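Local coordinates for S12 family peptidase (Streptomyces sp. 82F2, PDB 3WWX), which probably hydrolyses amide bonds with D-stereospecificity, as an S12 family peptidase related to the serine beta-lactamases, at residues P77-K80 / V86-N89; N89-R94 / S106-Y111. All coordinates share one frame; numbering follows the deposited sequence.

Contact 1. Residues P77-K80 / V86-N89; sequences PVEK and VRGN
Glu79 and Arg87 carry the polar half of this contact as a two-pronged salt bridge. Arg87 offers the edge of its guanidinium that holds NE and NH2, and the Glu79 carboxylate is met at that edge, with OE2 only 4° out of the guanidinium plane. The straighter prong runs from Arg87 NE to Glu79 OE2 (3.1 Å, N-H...O angle 172°); the other, from Arg87 NH2 to Glu79 OE1, is 3.0 Å long but bent and weak. The two flat groups are turned 44° against each other, and NE meets OE2 from above the carboxylate plane, so the pair is not the flat, coplanar kind. Both chains bend at chi2, which folds their charged ends together although neither CB points at the other segment.

A water adds a second link. It donates to Glu79 OE2 and accepts from the backbone Val86 N, each at 2.9 Å, tying the carboxylate to the main chain of 86-89. Glu79 OE1 has its strongest partner in Gly84 N, in the short link between the two segments.

The apolar half is a single touch between buried side chains, Val78 CG1 against Val86 CG2 at 4.0 Å, the two valines crossing at about a right angle. Val78 also rests on Ile96 and Val86 on His91.

Both carboxylate oxygens are thus engaged, by a guanidinium, a backbone amide and a water, which would be expected to keep Glu79 ionised. One acidic side chain of the short helix 78-81 thereby fastens the link that follows it, with charges outside and valines beneath.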
loop_
_atom_site.group_PDB
_atom_site.type_symbol
_atom_site.label_atom_id
_atom_site.label_comp_id
_atom_site.label_asym_id
_atom_site.label_seq_id
_atom_site.Cartn_x
_atom_site.Cartn_y
_atom_site.Cartn_z
ATOM N N PRO A 77 -13.721 18.277 7.582
ATOM C CA PRO A 77 -14.291 17.835 6.307
ATOM C C PRO A 77 -13.292 17.965 5.164
ATOM O O PRO A 77 -12.481 18.882 5.125
ATOM C CB PRO A 77 -15.472 18.797 6.076
ATOM C CG PRO A 77 -15.750 19.389 7.408
ATOM C CD PRO A 77 -14.461 19.418 8.157
ATOM N N VAL A 78 -13.362 17.038 4.224
ATOM C CA VAL A 78 -12.501 17.093 3.064
ATOM C C VAL A 78 -12.688 18.420 2.313
ATOM O O VAL A 78 -11.726 19.000 1.803
ATOM C CB VAL A 78 -12.781 15.889 2.150
ATOM C CG1 VAL A 78 -12.016 16.008 0.848
ATOM C CG2 VAL A 78 -12.406 14.584 2.866
ATOM N N GLU A 79 -13.927 18.916 2.304
ATOM C CA GLU A 79 -14.254 20.183 1.632
ATOM C C GLU A 79 -13.409 21.364 2.125
ATOM O O GLU A 79 -13.085 22.272 1.353
ATOM C CB GLU A 79 -15.744 20.486 1.813
ATOM C CG GLU A 79 -16.237 21.722 1.047
ATOM C CD GLU A 79 -16.419 21.479 -0.437
ATOM O OE1 GLU A 79 -16.413 22.472 -1.192
ATOM O OE2 GLU A 79 -16.603 20.306 -0.844
ATOM N N LYS A 80 -13.053 21.346 3.409
ATOM C CA LYS A 80 -12.218 22.406 3.976
ATOM C C LYS A 80 -10.900 22.539 3.237
ATOM O O LYS A 80 -10.420 23.637 2.961
ATOM C CB LYS A 80 -11.963 22.140 5.456
ATOM C CG LYS A 80 -11.138 23.190 6.165
ATOM C CD LYS A 80 -11.146 22.942 7.664
ATOM C CE LYS A 80 -10.466 24.065 8.436
ATOM N NZ LYS A 80 -9.023 24.106 8.166
ATOM N N VAL A 86 -14.769 17.021 -4.181
ATOM C CA VAL A 86 -15.553 15.803 -3.970
ATOM C C VAL A 86 -17.034 16.187 -3.977
ATOM O O VAL A 86 -17.589 16.504 -2.927
ATOM C CB VAL A 86 -15.131 15.112 -2.649
ATOM C CG1 VAL A 86 -15.920 13.818 -2.430
ATOM C CG2 VAL A 86 -13.624 14.803 -2.652
ATOM N N ARG A 87 -17.672 16.207 -5.161
ATOM C CA ARG A 87 -19.073 16.670 -5.295
ATOM C C ARG A 87 -19.967 15.872 -6.272
ATOM O O ARG A 87 -21.144 16.170 -6.452
ATOM C CB ARG A 87 -19.095 18.136 -5.772
ATOM C CG ARG A 87 -18.482 19.114 -4.808
ATOM C CD ARG A 87 -19.295 19.200 -3.523
ATOM N NE ARG A 87 -18.963 20.410 -2.776
ATOM C CZ ARG A 87 -19.552 21.589 -2.962
ATOM N NH1 ARG A 87 -20.523 21.725 -3.862
ATOM N NH2 ARG A 87 -19.172 22.634 -2.247
ATOM N N GLY A 88 -19.418 14.868 -6.908
ATOM C CA GLY A 88 -20.091 14.280 -8.056
ATOM C C GLY A 88 -21.073 13.181 -7.746
ATOM O O GLY A 88 -20.776 12.271 -6.984
ATOM N N ASN A 89 -22.259 13.260 -8.350
ATOM C CA ASN A 89 -23.254 12.200 -8.331
ATOM C C ASN A 89 -23.513 11.622 -6.938
ATOM O O ASN A 89 -23.575 10.403 -6.783
ATOM C CB ASN A 89 -22.836 11.089 -9.311
ATOM C CG ASN A 89 -24.021 10.328 -9.908
ATOM O OD1 ASN A 89 -25.153 10.482 -9.467
ATOM N ND2 ASN A 89 -23.755 9.487 -10.908
HETATM O O HOH W 1 -14.614 18.377 -1.609
#

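Contact 2. Residues N89-R94 / S106-Y111; sequences NGHDGR and SGIYSY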
loop_
_atom_site.group_PDB
_atom_site.type_symbol
_atom_site.label_atom_id
_atom_site.label_comp_id
_atom_site.label_asym_id
_atom_site.label_seq_id
_atom_site.Cartn_x
_atom_site.Cartn_y
_atom_site.Cartn_z
ATOM N N ASN A 89 -22.259 13.260 -8.350
ATOM C CA ASN A 89 -23.254 12.200 -8.331
ATOM C C ASN A 89 -23.513 11.622 -6.938
ATOM O O ASN A 89 -23.575 10.403 -6.783
ATOM C CB ASN A 89 -22.836 11.089 -9.311
ATOM C CG ASN A 89 -24.021 10.328 -9.908
ATOM O OD1 ASN A 89 -25.153 10.482 -9.467
ATOM N ND2 ASN A 89 -23.755 9.487 -10.908
ATOM N N GLY A 90 -23.619 12.499 -5.939
ATOM C CA GLY A 90 -23.896 12.099 -4.574
ATOM C C GLY A 90 -22.699 12.163 -3.644
ATOM O O GLY A 90 -22.854 12.192 -2.418
ATOM N N HIS A 91 -21.495 12.157 -4.198
ATOM C CA HIS A 91 -20.312 12.360 -3.369
ATOM C C HIS A 91 -20.353 13.751 -2.767
ATOM O O HIS A 91 -20.670 14.716 -3.449
ATOM C CB HIS A 91 -19.040 12.235 -4.211
ATOM C CG HIS A 91 -18.693 10.827 -4.593
ATOM N ND1 HIS A 91 -19.035 10.254 -5.810
ATOM C CD2 HIS A 91 -18.024 9.866 -3.914
ATOM C CE1 HIS A 91 -18.571 9.024 -5.862
ATOM N NE2 HIS A 91 -17.954 8.763 -4.718
ATOM N N ASP A 92 -19.980 13.877 -1.497
ATOM C CA ASP A 92 -20.040 15.171 -0.842
ATOM C C ASP A 92 -18.949 15.335 0.204
ATOM O O ASP A 92 -19.062 14.841 1.342
ATOM C CB ASP A 92 -21.403 15.333 -0.173
ATOM C CG ASP A 92 -21.657 16.742 0.292
ATOM O OD1 ASP A 92 -20.707 17.557 0.260
ATOM O OD2 ASP A 92 -22.814 17.024 0.685
ATOM N N GLY A 93 -17.897 16.034 -0.190
ATOM C CA GLY A 93 -16.787 16.291 0.704
ATOM C C GLY A 93 -17.140 17.125 1.920
ATOM O O GLY A 93 -16.326 17.215 2.840
ATOM N N ARG A 94 -18.326 17.734 1.933
ATOM C CA ARG A 94 -18.768 18.458 3.123
ATOM C C ARG A 94 -19.128 17.490 4.249
ATOM O O ARG A 94 -19.173 17.885 5.419
ATOM C CB ARG A 94 -19.987 19.351 2.798
ATOM C CG ARG A 94 -19.711 20.486 1.832
ATOM C CD ARG A 94 -20.997 20.975 1.104
ATOM N NE ARG A 94 -21.441 20.059 0.047
ATOM C CZ ARG A 94 -22.130 20.424 -1.041
ATOM N NH1 ARG A 94 -22.458 21.697 -1.238
ATOM N NH2 ARG A 94 -22.493 19.513 -1.947
ATOM N N SER A 106 -15.155 6.418 3.970
ATOM C CA SER A 106 -15.745 7.541 3.239
ATOM C C SER A 106 -16.888 7.142 2.313
ATOM O O SER A 106 -17.820 7.934 2.121
ATOM C CB SER A 106 -14.675 8.231 2.401
ATOM O OG SER A 106 -14.289 7.331 1.375
ATOM N N GLY A 107 -16.817 5.954 1.725
ATOM C CA GLY A 107 -17.773 5.526 0.713
ATOM C C GLY A 107 -17.439 6.006 -0.692
ATOM O O GLY A 107 -18.211 5.772 -1.622
ATOM N N ILE A 108 -16.306 6.678 -0.864
ATOM C CA ILE A 108 -15.985 7.272 -2.164
ATOM C C ILE A 108 -15.629 6.188 -3.197
ATOM O O ILE A 108 -14.817 5.305 -2.970
ATOM C CB ILE A 108 -14.826 8.286 -2.033
ATOM C CG1 ILE A 108 -15.199 9.447 -1.097
ATOM C CG2 ILE A 108 -14.382 8.768 -3.401
ATOM C CD1 ILE A 108 -14.074 10.393 -0.817
ATOM N N TYR A 109 -16.267 6.260 -4.354
ATOM C CA TYR A 109 -16.035 5.357 -5.463
ATOM C C TYR A 109 -14.548 5.270 -5.771
ATOM O O TYR A 109 -13.883 6.294 -5.904
ATOM C CB TYR A 109 -16.796 5.881 -6.688
ATOM C CG TYR A 109 -16.779 4.980 -7.883
ATOM C CD1 TYR A 109 -15.664 4.879 -8.700
ATOM C CD2 TYR A 109 -17.911 4.230 -8.225
ATOM C CE1 TYR A 109 -15.654 4.031 -9.798
ATOM C CE2 TYR A 109 -17.905 3.389 -9.330
ATOM C CZ TYR A 109 -16.760 3.289 -10.098
ATOM O OH TYR A 109 -16.736 2.475 -11.216
ATOM N N SER A 110 -14.083 4.041 -5.904
ATOM C CA SER A 110 -12.682 3.751 -6.222
ATOM C C SER A 110 -12.427 3.851 -7.732
ATOM O O SER A 110 -12.976 3.076 -8.519
ATOM C CB SER A 110 -12.327 2.360 -5.724
ATOM O OG SER A 110 -10.933 2.168 -5.844
ATOM N N TYR A 111 -11.591 4.808 -8.141
ATOM C CA TYR A 111 -11.436 5.115 -9.567
ATOM C C TYR A 111 -10.899 3.915 -10.337
ATOM O O TYR A 111 -11.104 3.814 -11.545
ATOM C CB TYR A 111 -10.525 6.331 -9.804
ATOM C CG TYR A 111 -9.083 6.087 -9.387
ATOM C CD1 TYR A 111 -8.668 6.372 -8.097
ATOM C CD2 TYR A 111 -8.146 5.574 -10.271
ATOM C CE1 TYR A 111 -7.358 6.151 -7.688
ATOM C CE2 TYR A 111 -6.822 5.344 -9.856
ATOM C CZ TYR A 111 -6.460 5.645 -8.577
ATOM O OH TYR A 111 -5.162 5.438 -8.139
#
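The imidazole of His91 meets Ile108 and Tyr109 with its edge: Tyr109 N and Ile108 CA both lie near the ring plane, beside NE2. Tyr109 N donates to His91 NE2 (3.0 Å, angle 166°) and sits only 9° out of the ring plane, so NE2 is an acceptor here. Gly107 O approaches the ring obliquely at a longer distance. At the other nitrogen, ND1 bonds to Gly88 O, a few residues back in its own loop; with NE2 accepting, the proton is probably on ND1. Bonds at both nitrogens fix the rotation of the ring.

Carbon atoms pack around the same bond. Ile108 CG2 stands off to one side of the ring plane, 3.8 Å from His91 CD2, while Tyr109 CB comes near the plane, 3.7 Å from His91 CE1. With chi1 near 180° (-174°), Tyr109 turns its phenol away from His91, to stack on the ring of His146. Met144 of helix 136-144 touches both His91 and Ile108.

Each loop also holds its own shape. Asp92 OD1 accepts from Arg94 N (2.9 Å) in an Asx turn and from Arg94 NE (2.6 Å) in a salt bridge, the two donors coming from opposite faces of the carboxylate. Ser106 OG accepts from Ile108 N (3.1 Å), an ST turn.

The arrangement is a histidine side chain accepting a backbone N-H from another loop, joining two irregular loops either side of helix 98-102 in the helical part of a beta-lactamase-like fold.

How the contacts relate
Contacts 1 and 2 are neighbours, their centres 7 Å apart; 86-89 and 89-94 are consecutive pieces of one loop, meeting at Asn89. Backbone bonds join the contacts at Gly93, whose N meets Val86 O and whose O meets Glu79 N. Contact 1 is partly buried, with an ion pair and water above two valines, and it closes a short local link after helix 78-81. Contact 2 is buried, bridges a longer gap across helix 98-102, and relies on a single bond from a backbone amide to an imidazole nitrogen, with carbon packing. Across the segments, the ion pair of the more exposed contact is thus replaced by one buried amide-imidazole bond.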